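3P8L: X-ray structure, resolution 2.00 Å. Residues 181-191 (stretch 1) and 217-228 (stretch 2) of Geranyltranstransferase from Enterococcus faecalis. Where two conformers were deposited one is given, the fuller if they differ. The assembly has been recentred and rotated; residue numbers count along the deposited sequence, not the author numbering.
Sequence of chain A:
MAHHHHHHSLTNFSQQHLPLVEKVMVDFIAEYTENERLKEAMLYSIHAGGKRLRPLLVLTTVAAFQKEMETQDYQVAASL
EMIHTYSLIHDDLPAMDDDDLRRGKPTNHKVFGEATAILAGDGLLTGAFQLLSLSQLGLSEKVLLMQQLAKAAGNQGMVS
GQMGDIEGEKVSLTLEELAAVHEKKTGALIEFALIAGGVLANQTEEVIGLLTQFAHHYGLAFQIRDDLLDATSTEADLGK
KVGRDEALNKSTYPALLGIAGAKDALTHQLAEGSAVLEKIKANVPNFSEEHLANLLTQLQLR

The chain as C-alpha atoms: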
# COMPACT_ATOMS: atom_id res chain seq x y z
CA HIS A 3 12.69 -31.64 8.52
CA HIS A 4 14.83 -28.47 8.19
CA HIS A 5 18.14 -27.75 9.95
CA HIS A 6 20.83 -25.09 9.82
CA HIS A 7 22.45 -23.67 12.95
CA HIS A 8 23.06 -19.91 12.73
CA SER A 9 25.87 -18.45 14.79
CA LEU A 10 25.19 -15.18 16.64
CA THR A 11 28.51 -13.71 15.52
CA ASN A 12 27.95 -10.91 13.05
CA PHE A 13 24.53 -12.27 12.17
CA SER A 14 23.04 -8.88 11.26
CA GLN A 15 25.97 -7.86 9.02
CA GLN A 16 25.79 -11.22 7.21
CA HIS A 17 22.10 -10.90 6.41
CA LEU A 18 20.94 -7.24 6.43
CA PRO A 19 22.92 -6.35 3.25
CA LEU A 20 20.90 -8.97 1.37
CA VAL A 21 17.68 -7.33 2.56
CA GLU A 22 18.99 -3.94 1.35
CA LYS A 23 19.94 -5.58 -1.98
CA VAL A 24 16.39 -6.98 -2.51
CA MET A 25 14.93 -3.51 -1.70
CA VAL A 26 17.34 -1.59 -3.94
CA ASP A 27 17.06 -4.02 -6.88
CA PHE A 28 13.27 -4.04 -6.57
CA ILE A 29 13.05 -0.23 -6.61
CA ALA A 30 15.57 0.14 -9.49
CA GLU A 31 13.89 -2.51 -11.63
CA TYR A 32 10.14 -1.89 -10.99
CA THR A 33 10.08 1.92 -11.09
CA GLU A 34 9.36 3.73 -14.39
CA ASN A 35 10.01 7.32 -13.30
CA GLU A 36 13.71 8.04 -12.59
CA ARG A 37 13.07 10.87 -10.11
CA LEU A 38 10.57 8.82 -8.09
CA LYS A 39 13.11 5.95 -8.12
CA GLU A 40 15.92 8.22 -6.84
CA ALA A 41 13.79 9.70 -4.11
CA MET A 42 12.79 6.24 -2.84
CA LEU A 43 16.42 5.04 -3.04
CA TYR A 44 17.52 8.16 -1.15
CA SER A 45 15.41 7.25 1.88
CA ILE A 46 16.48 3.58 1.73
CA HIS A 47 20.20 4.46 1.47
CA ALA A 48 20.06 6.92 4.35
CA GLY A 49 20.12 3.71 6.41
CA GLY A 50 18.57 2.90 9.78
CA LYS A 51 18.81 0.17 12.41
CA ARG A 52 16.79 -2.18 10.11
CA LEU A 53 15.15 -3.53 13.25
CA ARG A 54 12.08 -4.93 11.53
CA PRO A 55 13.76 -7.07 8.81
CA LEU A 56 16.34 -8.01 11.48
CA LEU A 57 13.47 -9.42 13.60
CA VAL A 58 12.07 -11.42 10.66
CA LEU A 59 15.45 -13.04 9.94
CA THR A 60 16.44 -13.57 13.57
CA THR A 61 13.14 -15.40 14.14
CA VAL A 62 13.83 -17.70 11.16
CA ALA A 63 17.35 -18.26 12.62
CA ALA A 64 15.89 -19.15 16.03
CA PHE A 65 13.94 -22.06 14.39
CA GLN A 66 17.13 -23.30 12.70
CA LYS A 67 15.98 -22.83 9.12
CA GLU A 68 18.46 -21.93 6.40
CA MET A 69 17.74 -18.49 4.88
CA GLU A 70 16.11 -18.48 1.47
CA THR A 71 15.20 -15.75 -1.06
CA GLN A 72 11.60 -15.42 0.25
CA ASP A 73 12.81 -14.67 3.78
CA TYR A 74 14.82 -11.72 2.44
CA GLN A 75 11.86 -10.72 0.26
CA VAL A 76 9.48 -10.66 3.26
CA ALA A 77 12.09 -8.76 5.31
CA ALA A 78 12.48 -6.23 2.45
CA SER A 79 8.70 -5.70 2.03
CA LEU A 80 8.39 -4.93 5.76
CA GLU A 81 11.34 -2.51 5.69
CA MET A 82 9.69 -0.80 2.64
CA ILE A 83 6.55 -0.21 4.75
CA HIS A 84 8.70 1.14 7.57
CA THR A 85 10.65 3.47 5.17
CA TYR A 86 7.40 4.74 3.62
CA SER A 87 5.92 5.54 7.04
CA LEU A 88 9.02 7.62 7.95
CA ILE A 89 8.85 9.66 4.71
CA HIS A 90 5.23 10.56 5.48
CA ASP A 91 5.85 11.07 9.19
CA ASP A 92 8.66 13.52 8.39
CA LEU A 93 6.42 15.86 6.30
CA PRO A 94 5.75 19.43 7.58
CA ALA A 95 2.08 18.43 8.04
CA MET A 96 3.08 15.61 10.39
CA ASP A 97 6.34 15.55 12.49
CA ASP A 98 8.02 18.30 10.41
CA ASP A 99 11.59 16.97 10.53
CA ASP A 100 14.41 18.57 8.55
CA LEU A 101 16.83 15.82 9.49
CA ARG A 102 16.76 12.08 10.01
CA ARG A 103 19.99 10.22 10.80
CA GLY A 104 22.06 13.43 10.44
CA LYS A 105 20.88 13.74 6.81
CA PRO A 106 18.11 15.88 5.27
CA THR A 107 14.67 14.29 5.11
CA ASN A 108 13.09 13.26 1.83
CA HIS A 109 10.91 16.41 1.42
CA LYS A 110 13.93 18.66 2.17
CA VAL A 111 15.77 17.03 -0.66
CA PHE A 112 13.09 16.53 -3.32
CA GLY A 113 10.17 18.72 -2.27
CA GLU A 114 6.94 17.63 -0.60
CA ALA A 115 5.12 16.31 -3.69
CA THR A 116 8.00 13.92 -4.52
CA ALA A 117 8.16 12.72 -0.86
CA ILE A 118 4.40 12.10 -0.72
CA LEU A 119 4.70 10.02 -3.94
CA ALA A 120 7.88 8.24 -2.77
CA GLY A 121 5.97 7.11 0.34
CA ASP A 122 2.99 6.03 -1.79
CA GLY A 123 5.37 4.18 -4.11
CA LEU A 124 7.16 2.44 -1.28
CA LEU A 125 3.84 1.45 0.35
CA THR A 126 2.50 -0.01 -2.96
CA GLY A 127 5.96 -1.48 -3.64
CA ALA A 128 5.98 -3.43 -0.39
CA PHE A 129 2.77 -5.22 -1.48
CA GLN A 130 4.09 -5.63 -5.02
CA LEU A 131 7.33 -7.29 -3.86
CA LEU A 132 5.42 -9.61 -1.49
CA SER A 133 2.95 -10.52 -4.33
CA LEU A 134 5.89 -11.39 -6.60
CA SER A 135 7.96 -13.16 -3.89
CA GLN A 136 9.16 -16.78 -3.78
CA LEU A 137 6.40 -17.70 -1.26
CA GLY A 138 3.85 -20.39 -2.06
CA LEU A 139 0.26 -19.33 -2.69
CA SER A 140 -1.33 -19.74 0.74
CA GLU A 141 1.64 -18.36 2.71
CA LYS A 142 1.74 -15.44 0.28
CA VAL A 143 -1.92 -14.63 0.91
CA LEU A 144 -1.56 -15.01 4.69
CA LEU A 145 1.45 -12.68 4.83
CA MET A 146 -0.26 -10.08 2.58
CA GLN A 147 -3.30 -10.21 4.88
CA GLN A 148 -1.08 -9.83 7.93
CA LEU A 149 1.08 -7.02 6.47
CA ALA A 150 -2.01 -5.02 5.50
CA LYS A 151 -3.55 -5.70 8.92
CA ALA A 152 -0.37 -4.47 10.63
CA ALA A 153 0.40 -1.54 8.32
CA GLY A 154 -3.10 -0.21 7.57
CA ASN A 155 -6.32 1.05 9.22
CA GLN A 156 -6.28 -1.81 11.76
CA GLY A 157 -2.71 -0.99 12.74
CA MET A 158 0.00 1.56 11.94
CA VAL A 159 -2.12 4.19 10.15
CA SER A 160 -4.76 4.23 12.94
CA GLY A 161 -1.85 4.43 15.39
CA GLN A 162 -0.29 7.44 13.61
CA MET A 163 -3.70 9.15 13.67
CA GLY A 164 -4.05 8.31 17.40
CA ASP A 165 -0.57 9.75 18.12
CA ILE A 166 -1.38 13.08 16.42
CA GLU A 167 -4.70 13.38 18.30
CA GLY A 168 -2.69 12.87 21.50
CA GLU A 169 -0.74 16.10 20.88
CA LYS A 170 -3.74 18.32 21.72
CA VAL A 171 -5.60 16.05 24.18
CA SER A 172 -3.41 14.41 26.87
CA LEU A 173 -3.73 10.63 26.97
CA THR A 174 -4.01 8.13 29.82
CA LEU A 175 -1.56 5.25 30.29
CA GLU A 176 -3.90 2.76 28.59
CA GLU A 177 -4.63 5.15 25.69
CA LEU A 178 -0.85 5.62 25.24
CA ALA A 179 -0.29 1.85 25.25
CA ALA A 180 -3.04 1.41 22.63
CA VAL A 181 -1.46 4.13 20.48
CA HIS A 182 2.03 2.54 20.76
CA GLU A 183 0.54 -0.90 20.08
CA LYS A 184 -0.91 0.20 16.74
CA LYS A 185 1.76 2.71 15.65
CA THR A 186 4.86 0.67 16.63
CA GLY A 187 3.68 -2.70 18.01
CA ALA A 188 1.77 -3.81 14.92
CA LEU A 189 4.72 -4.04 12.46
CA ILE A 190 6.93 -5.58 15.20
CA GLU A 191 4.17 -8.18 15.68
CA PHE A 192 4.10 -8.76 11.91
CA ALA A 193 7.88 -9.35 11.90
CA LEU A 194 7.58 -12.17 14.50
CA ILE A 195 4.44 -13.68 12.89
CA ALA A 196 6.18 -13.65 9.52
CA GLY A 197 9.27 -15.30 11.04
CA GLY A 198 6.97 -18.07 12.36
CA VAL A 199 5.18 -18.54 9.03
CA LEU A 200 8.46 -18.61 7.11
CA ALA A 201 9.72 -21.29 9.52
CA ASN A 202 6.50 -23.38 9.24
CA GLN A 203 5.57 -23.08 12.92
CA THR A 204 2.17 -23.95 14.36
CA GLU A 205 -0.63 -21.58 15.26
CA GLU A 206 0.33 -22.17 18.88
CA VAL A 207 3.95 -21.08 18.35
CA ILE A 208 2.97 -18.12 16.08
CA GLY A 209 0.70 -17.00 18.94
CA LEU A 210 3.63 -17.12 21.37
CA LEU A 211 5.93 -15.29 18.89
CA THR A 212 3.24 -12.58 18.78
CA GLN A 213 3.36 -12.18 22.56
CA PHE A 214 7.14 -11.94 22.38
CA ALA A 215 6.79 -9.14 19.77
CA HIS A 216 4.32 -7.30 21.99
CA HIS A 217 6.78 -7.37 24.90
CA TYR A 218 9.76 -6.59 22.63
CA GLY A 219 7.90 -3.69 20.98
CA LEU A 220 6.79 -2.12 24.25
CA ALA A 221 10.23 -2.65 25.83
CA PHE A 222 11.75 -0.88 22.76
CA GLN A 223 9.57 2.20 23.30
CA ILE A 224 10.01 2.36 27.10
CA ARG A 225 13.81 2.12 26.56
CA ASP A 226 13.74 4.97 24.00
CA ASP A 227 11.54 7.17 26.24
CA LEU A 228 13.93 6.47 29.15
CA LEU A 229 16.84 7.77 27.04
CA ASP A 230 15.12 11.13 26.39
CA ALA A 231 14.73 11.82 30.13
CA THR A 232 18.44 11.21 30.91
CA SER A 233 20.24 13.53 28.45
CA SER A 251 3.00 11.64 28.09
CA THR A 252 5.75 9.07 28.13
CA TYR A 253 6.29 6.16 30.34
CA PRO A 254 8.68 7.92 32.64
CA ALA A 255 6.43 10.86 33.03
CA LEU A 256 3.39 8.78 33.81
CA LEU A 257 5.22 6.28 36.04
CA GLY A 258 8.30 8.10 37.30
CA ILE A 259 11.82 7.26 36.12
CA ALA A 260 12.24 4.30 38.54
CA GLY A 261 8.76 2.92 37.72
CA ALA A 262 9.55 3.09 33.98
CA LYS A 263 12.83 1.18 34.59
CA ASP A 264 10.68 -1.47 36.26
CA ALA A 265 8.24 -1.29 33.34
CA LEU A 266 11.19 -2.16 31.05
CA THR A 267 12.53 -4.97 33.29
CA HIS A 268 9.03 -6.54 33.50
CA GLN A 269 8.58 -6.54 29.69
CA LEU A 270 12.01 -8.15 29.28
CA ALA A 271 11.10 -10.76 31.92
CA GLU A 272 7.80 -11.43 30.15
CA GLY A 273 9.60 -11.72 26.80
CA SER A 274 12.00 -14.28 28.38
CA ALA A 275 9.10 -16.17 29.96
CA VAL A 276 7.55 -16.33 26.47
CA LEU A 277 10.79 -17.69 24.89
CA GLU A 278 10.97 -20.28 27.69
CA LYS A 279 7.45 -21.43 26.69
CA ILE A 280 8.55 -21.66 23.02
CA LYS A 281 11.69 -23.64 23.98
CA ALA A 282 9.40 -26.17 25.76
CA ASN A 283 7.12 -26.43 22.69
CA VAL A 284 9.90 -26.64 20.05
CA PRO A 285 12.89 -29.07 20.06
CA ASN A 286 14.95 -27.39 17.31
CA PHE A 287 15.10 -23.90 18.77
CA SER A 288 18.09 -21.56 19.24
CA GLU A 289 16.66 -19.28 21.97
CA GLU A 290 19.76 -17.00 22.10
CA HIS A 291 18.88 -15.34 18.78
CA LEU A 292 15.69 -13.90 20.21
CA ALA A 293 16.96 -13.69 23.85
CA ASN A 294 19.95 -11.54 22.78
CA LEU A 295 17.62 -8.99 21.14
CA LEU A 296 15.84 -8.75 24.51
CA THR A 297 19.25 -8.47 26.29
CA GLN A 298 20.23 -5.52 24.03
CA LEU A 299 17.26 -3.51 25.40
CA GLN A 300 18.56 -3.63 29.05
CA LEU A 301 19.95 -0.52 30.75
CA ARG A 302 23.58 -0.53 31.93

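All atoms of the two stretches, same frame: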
# COMPACT_ATOMS: atom_id res chain seq x y z
N VAL A 181 -2.10 3.38 21.55
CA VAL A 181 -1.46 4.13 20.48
C VAL A 181 -0.14 3.47 20.06
O VAL A 181 0.06 3.20 18.87
CB VAL A 181 -1.27 5.63 20.84
CG1 VAL A 181 -0.26 6.32 19.90
CG2 VAL A 181 -2.60 6.35 20.77
N HIS A 182 0.73 3.17 21.04
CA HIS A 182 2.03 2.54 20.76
C HIS A 182 1.86 1.18 20.12
O HIS A 182 2.60 0.83 19.21
CB HIS A 182 2.90 2.43 22.02
CG HIS A 182 3.49 3.73 22.47
ND1 HIS A 182 3.50 4.86 21.69
CD2 HIS A 182 4.13 4.06 23.63
CE1 HIS A 182 4.10 5.84 22.34
NE2 HIS A 182 4.49 5.38 23.52
N GLU A 183 0.86 0.43 20.59
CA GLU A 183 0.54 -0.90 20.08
C GLU A 183 0.17 -0.90 18.60
O GLU A 183 0.49 -1.85 17.88
CB GLU A 183 -0.64 -1.45 20.87
CG GLU A 183 -0.74 -2.94 20.95
CD GLU A 183 -1.59 -3.35 22.13
OE1 GLU A 183 -1.19 -3.09 23.29
OE2 GLU A 183 -2.69 -3.92 21.91
N LYS A 184 -0.53 0.14 18.16
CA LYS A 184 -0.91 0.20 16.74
C LYS A 184 0.19 0.84 15.90
O LYS A 184 0.54 0.32 14.85
CB LYS A 184 -2.26 0.90 16.54
CG LYS A 184 -3.46 0.08 17.02
CD LYS A 184 -4.79 0.79 16.75
CE LYS A 184 -5.08 1.92 17.74
NZ LYS A 184 -5.48 1.42 19.08
N LYS A 185 0.77 1.93 16.40
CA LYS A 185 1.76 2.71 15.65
C LYS A 185 3.13 2.00 15.51
O LYS A 185 3.78 2.10 14.47
CB LYS A 185 1.94 4.07 16.32
CG LYS A 185 2.79 5.10 15.57
CD LYS A 185 3.31 6.14 16.55
CE LYS A 185 3.67 7.46 15.87
NZ LYS A 185 4.98 7.40 15.15
N THR A 186 3.54 1.31 16.56
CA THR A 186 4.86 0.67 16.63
C THR A 186 4.72 -0.86 16.78
O THR A 186 5.40 -1.61 16.09
CB THR A 186 5.68 1.24 17.81
OG1 THR A 186 5.81 2.66 17.67
CG2 THR A 186 7.08 0.60 17.91
N GLY A 187 3.84 -1.29 17.68
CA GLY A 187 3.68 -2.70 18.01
C GLY A 187 3.27 -3.56 16.83
O GLY A 187 3.77 -4.68 16.68
N ALA A 188 2.40 -3.03 15.98
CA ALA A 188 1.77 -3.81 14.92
C ALA A 188 2.75 -4.38 13.90
O ALA A 188 2.62 -5.55 13.55
CB ALA A 188 0.64 -3.02 14.24
N LEU A 189 3.71 -3.57 13.43
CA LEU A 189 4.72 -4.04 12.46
C LEU A 189 5.76 -4.97 13.12
O LEU A 189 6.32 -5.83 12.46
CB LEU A 189 5.46 -2.87 11.78
CG LEU A 189 4.80 -1.89 10.79
CD1 LEU A 189 5.88 -1.00 10.15
CD2 LEU A 189 4.01 -2.61 9.71
N ILE A 190 6.03 -4.72 14.40
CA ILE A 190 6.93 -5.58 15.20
C ILE A 190 6.26 -6.95 15.32
O ILE A 190 6.92 -7.98 15.11
CB ILE A 190 7.24 -4.99 16.61
CG1 ILE A 190 7.91 -3.61 16.50
CG2 ILE A 190 8.13 -5.95 17.45
CD1 ILE A 190 9.18 -3.59 15.71
N GLU A 191 4.95 -6.94 15.61
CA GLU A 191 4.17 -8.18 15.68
C GLU A 191 4.18 -8.91 14.34
O GLU A 191 4.41 -10.13 14.30
CB GLU A 191 2.75 -7.93 16.21
CG GLU A 191 2.69 -7.83 17.74
CD GLU A 191 1.49 -7.05 18.24
OE1 GLU A 191 0.70 -6.58 17.39
OE2 GLU A 191 1.35 -6.89 19.47
N HIS A 217 5.90 -7.76 23.81
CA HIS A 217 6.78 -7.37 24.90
C HIS A 217 8.03 -6.68 24.36
O HIS A 217 8.43 -5.63 24.88
CB HIS A 217 7.13 -8.57 25.81
CG HIS A 217 5.93 -9.20 26.45
ND1 HIS A 217 5.07 -8.50 27.27
CD2 HIS A 217 5.43 -10.46 26.38
CE1 HIS A 217 4.09 -9.29 27.67
NE2 HIS A 217 4.28 -10.49 27.14
N TYR A 218 8.62 -7.25 23.30
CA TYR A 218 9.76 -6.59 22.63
C TYR A 218 9.45 -5.15 22.24
O TYR A 218 10.20 -4.24 22.56
CB TYR A 218 10.24 -7.37 21.39
CG TYR A 218 11.49 -6.72 20.80
CD1 TYR A 218 12.75 -7.03 21.32
CD2 TYR A 218 11.41 -5.78 19.77
CE1 TYR A 218 13.90 -6.42 20.81
CE2 TYR A 218 12.55 -5.16 19.28
CZ TYR A 218 13.79 -5.50 19.80
OH TYR A 218 14.93 -4.89 19.32
N GLY A 219 8.31 -4.98 21.56
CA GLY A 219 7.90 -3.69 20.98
C GLY A 219 7.62 -2.62 22.01
O GLY A 219 7.93 -1.45 21.80
N LEU A 220 7.05 -3.04 23.14
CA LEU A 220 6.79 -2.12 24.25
C LEU A 220 8.09 -1.82 24.97
O LEU A 220 8.38 -0.65 25.27
CB LEU A 220 5.74 -2.72 25.20
CG LEU A 220 4.95 -1.77 26.13
CD1 LEU A 220 4.16 -0.72 25.35
CD2 LEU A 220 4.01 -2.56 27.02
N ALA A 221 8.90 -2.84 25.21
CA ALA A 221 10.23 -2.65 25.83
C ALA A 221 11.11 -1.68 25.02
O ALA A 221 11.84 -0.88 25.61
CB ALA A 221 10.94 -3.99 26.04
N PHE A 222 11.01 -1.74 23.69
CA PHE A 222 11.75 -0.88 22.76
C PHE A 222 11.38 0.58 22.98
O PHE A 222 12.26 1.44 23.08
CB PHE A 222 11.46 -1.35 21.30
CG PHE A 222 11.95 -0.41 20.21
CD1 PHE A 222 13.31 -0.30 19.91
CD2 PHE A 222 11.03 0.32 19.45
CE1 PHE A 222 13.76 0.55 18.89
CE2 PHE A 222 11.47 1.18 18.42
CZ PHE A 222 12.84 1.29 18.14
N GLN A 223 10.08 0.85 23.10
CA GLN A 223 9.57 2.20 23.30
C GLN A 223 9.89 2.76 24.69
O GLN A 223 10.31 3.91 24.80
CB GLN A 223 8.07 2.26 23.07
CG GLN A 223 7.58 3.65 22.67
CD GLN A 223 7.46 3.81 21.17
OE1 GLN A 223 8.25 4.52 20.54
NE2 GLN A 223 6.47 3.14 20.59
N ILE A 224 9.69 1.95 25.73
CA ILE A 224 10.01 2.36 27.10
C ILE A 224 11.50 2.70 27.24
O ILE A 224 11.85 3.70 27.87
CB ILE A 224 9.57 1.30 28.15
CG1 ILE A 224 8.05 1.10 28.11
CG2 ILE A 224 10.00 1.72 29.56
CD1 ILE A 224 7.57 -0.20 28.75
N ARG A 225 12.36 1.88 26.62
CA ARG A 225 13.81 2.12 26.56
C ARG A 225 14.18 3.43 25.85
O ARG A 225 15.04 4.17 26.33
CB ARG A 225 14.49 0.92 25.89
CG ARG A 225 15.82 1.17 25.17
CD ARG A 225 17.00 0.95 26.10
NE ARG A 225 18.02 0.10 25.49
CZ ARG A 225 18.92 0.50 24.59
NH1 ARG A 225 18.95 1.75 24.17
NH2 ARG A 225 19.79 -0.38 24.10
N ASP A 226 13.50 3.73 24.75
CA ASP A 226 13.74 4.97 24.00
C ASP A 226 13.25 6.22 24.74
O ASP A 226 13.91 7.26 24.71
CB ASP A 226 13.16 4.88 22.59
CG ASP A 226 14.06 4.11 21.62
OD1 ASP A 226 13.79 4.16 20.41
OD2 ASP A 226 15.03 3.45 22.07
N ASP A 227 12.10 6.10 25.41
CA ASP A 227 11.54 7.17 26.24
C ASP A 227 12.38 7.42 27.50
O ASP A 227 12.44 8.55 27.98
CB ASP A 227 10.10 6.84 26.64
CG ASP A 227 9.10 7.09 25.51
OD1 ASP A 227 9.51 7.44 24.39
OD2 ASP A 227 7.88 6.94 25.76
N LEU A 228 13.03 6.37 28.01
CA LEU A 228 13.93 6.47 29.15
C LEU A 228 15.25 7.15 28.79
O LEU A 228 15.93 7.70 29.67
CB LEU A 228 14.20 5.09 29.75
CG LEU A 228 13.25 4.59 30.84
CD1 LEU A 228 13.34 3.07 30.95
CD2 LEU A 228 13.54 5.25 32.19

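Two helical segments of the geranyltranstransferase, 181-191 and 217-228, cross with their N-to-C directions 129° apart and their axes 8.9 Å apart at closest approach, burying 366 Å² in total. On the first helix the contact is carried by His182, Thr186 and Ile190, residues four apart whose CA-to-CB bonds all point toward the second helix; on the second, Tyr218, Gly219, Phe222, Gln223 and Asp227 answer them. Because the directions are closer to antiparallel than parallel, His182 meets Gln223 and Asp227, whereas Ile190 meets Tyr218 and Gly219.

Gln223 gives up the most surface. With chi1 t (-155°) and chi2 between wells at 96°, its side chain bends alongside the first helix rather than extending straight. This lays CG over the imidazole of His182: Gln223 CG stands 3.8 Å from the ring centroid, 22° off the normal, a CH-pi contact, and Gln223 NE2 lies over the ring face, 3.6 Å from His182 CG. The same amide nitrogen reaches Thr186, with Gln223 NE2 3.0 Å from Thr186 OG1. A glutamine suits this place, being long enough to span one helical turn of its neighbour and combining a methylene for the ring with a polar end beside the hydroxyl.

His182, m at chi1 with chi2 -13°, presents its flat ring to that side chain. His182 NE2 lies 4.4 Å from Asp227 OD2, too far for a hydrogen bond; the nitrogen is buried by the contact and has no partner in the model.

Thr186, also m, divides its branches. OG1 turns to the glutamine amide, while CG2 approaches the edge of the Phe222 ring, 4.2 Å from Phe222 CD2. Phe222, t at chi1 (170°), holds its ring with that edge to the methyl. Nearby, the first helix widens into a pi-type turn at 183-187, where Gly187 N bonds to His182 O at 2.9 Å. Gly187 has no side chain; a CB there would come within 2.7 Å of Glu183 O.

At the other end the packing is apolar. Ile190, m at both chi angles, sets its CG2 methyl 4.0 Å from Tyr218 CD2, near the plane of the ring; Tyr218, t at chi1 (-175°), turns its ring edge to that methyl. The same methyl, Ile190 CG2, lies 4.2 Å from Gly219 CA. Gly219 offers bare backbone here; a CB would point toward the first helix and stand 3.7 Å from Ile190 CG2 and 3.8 Å from Gly187 CA, at contact distance rather than in a clash. Branched aliphatic, aromatic edge and glycine backbone thus fit together without polar groups of their side chains meeting.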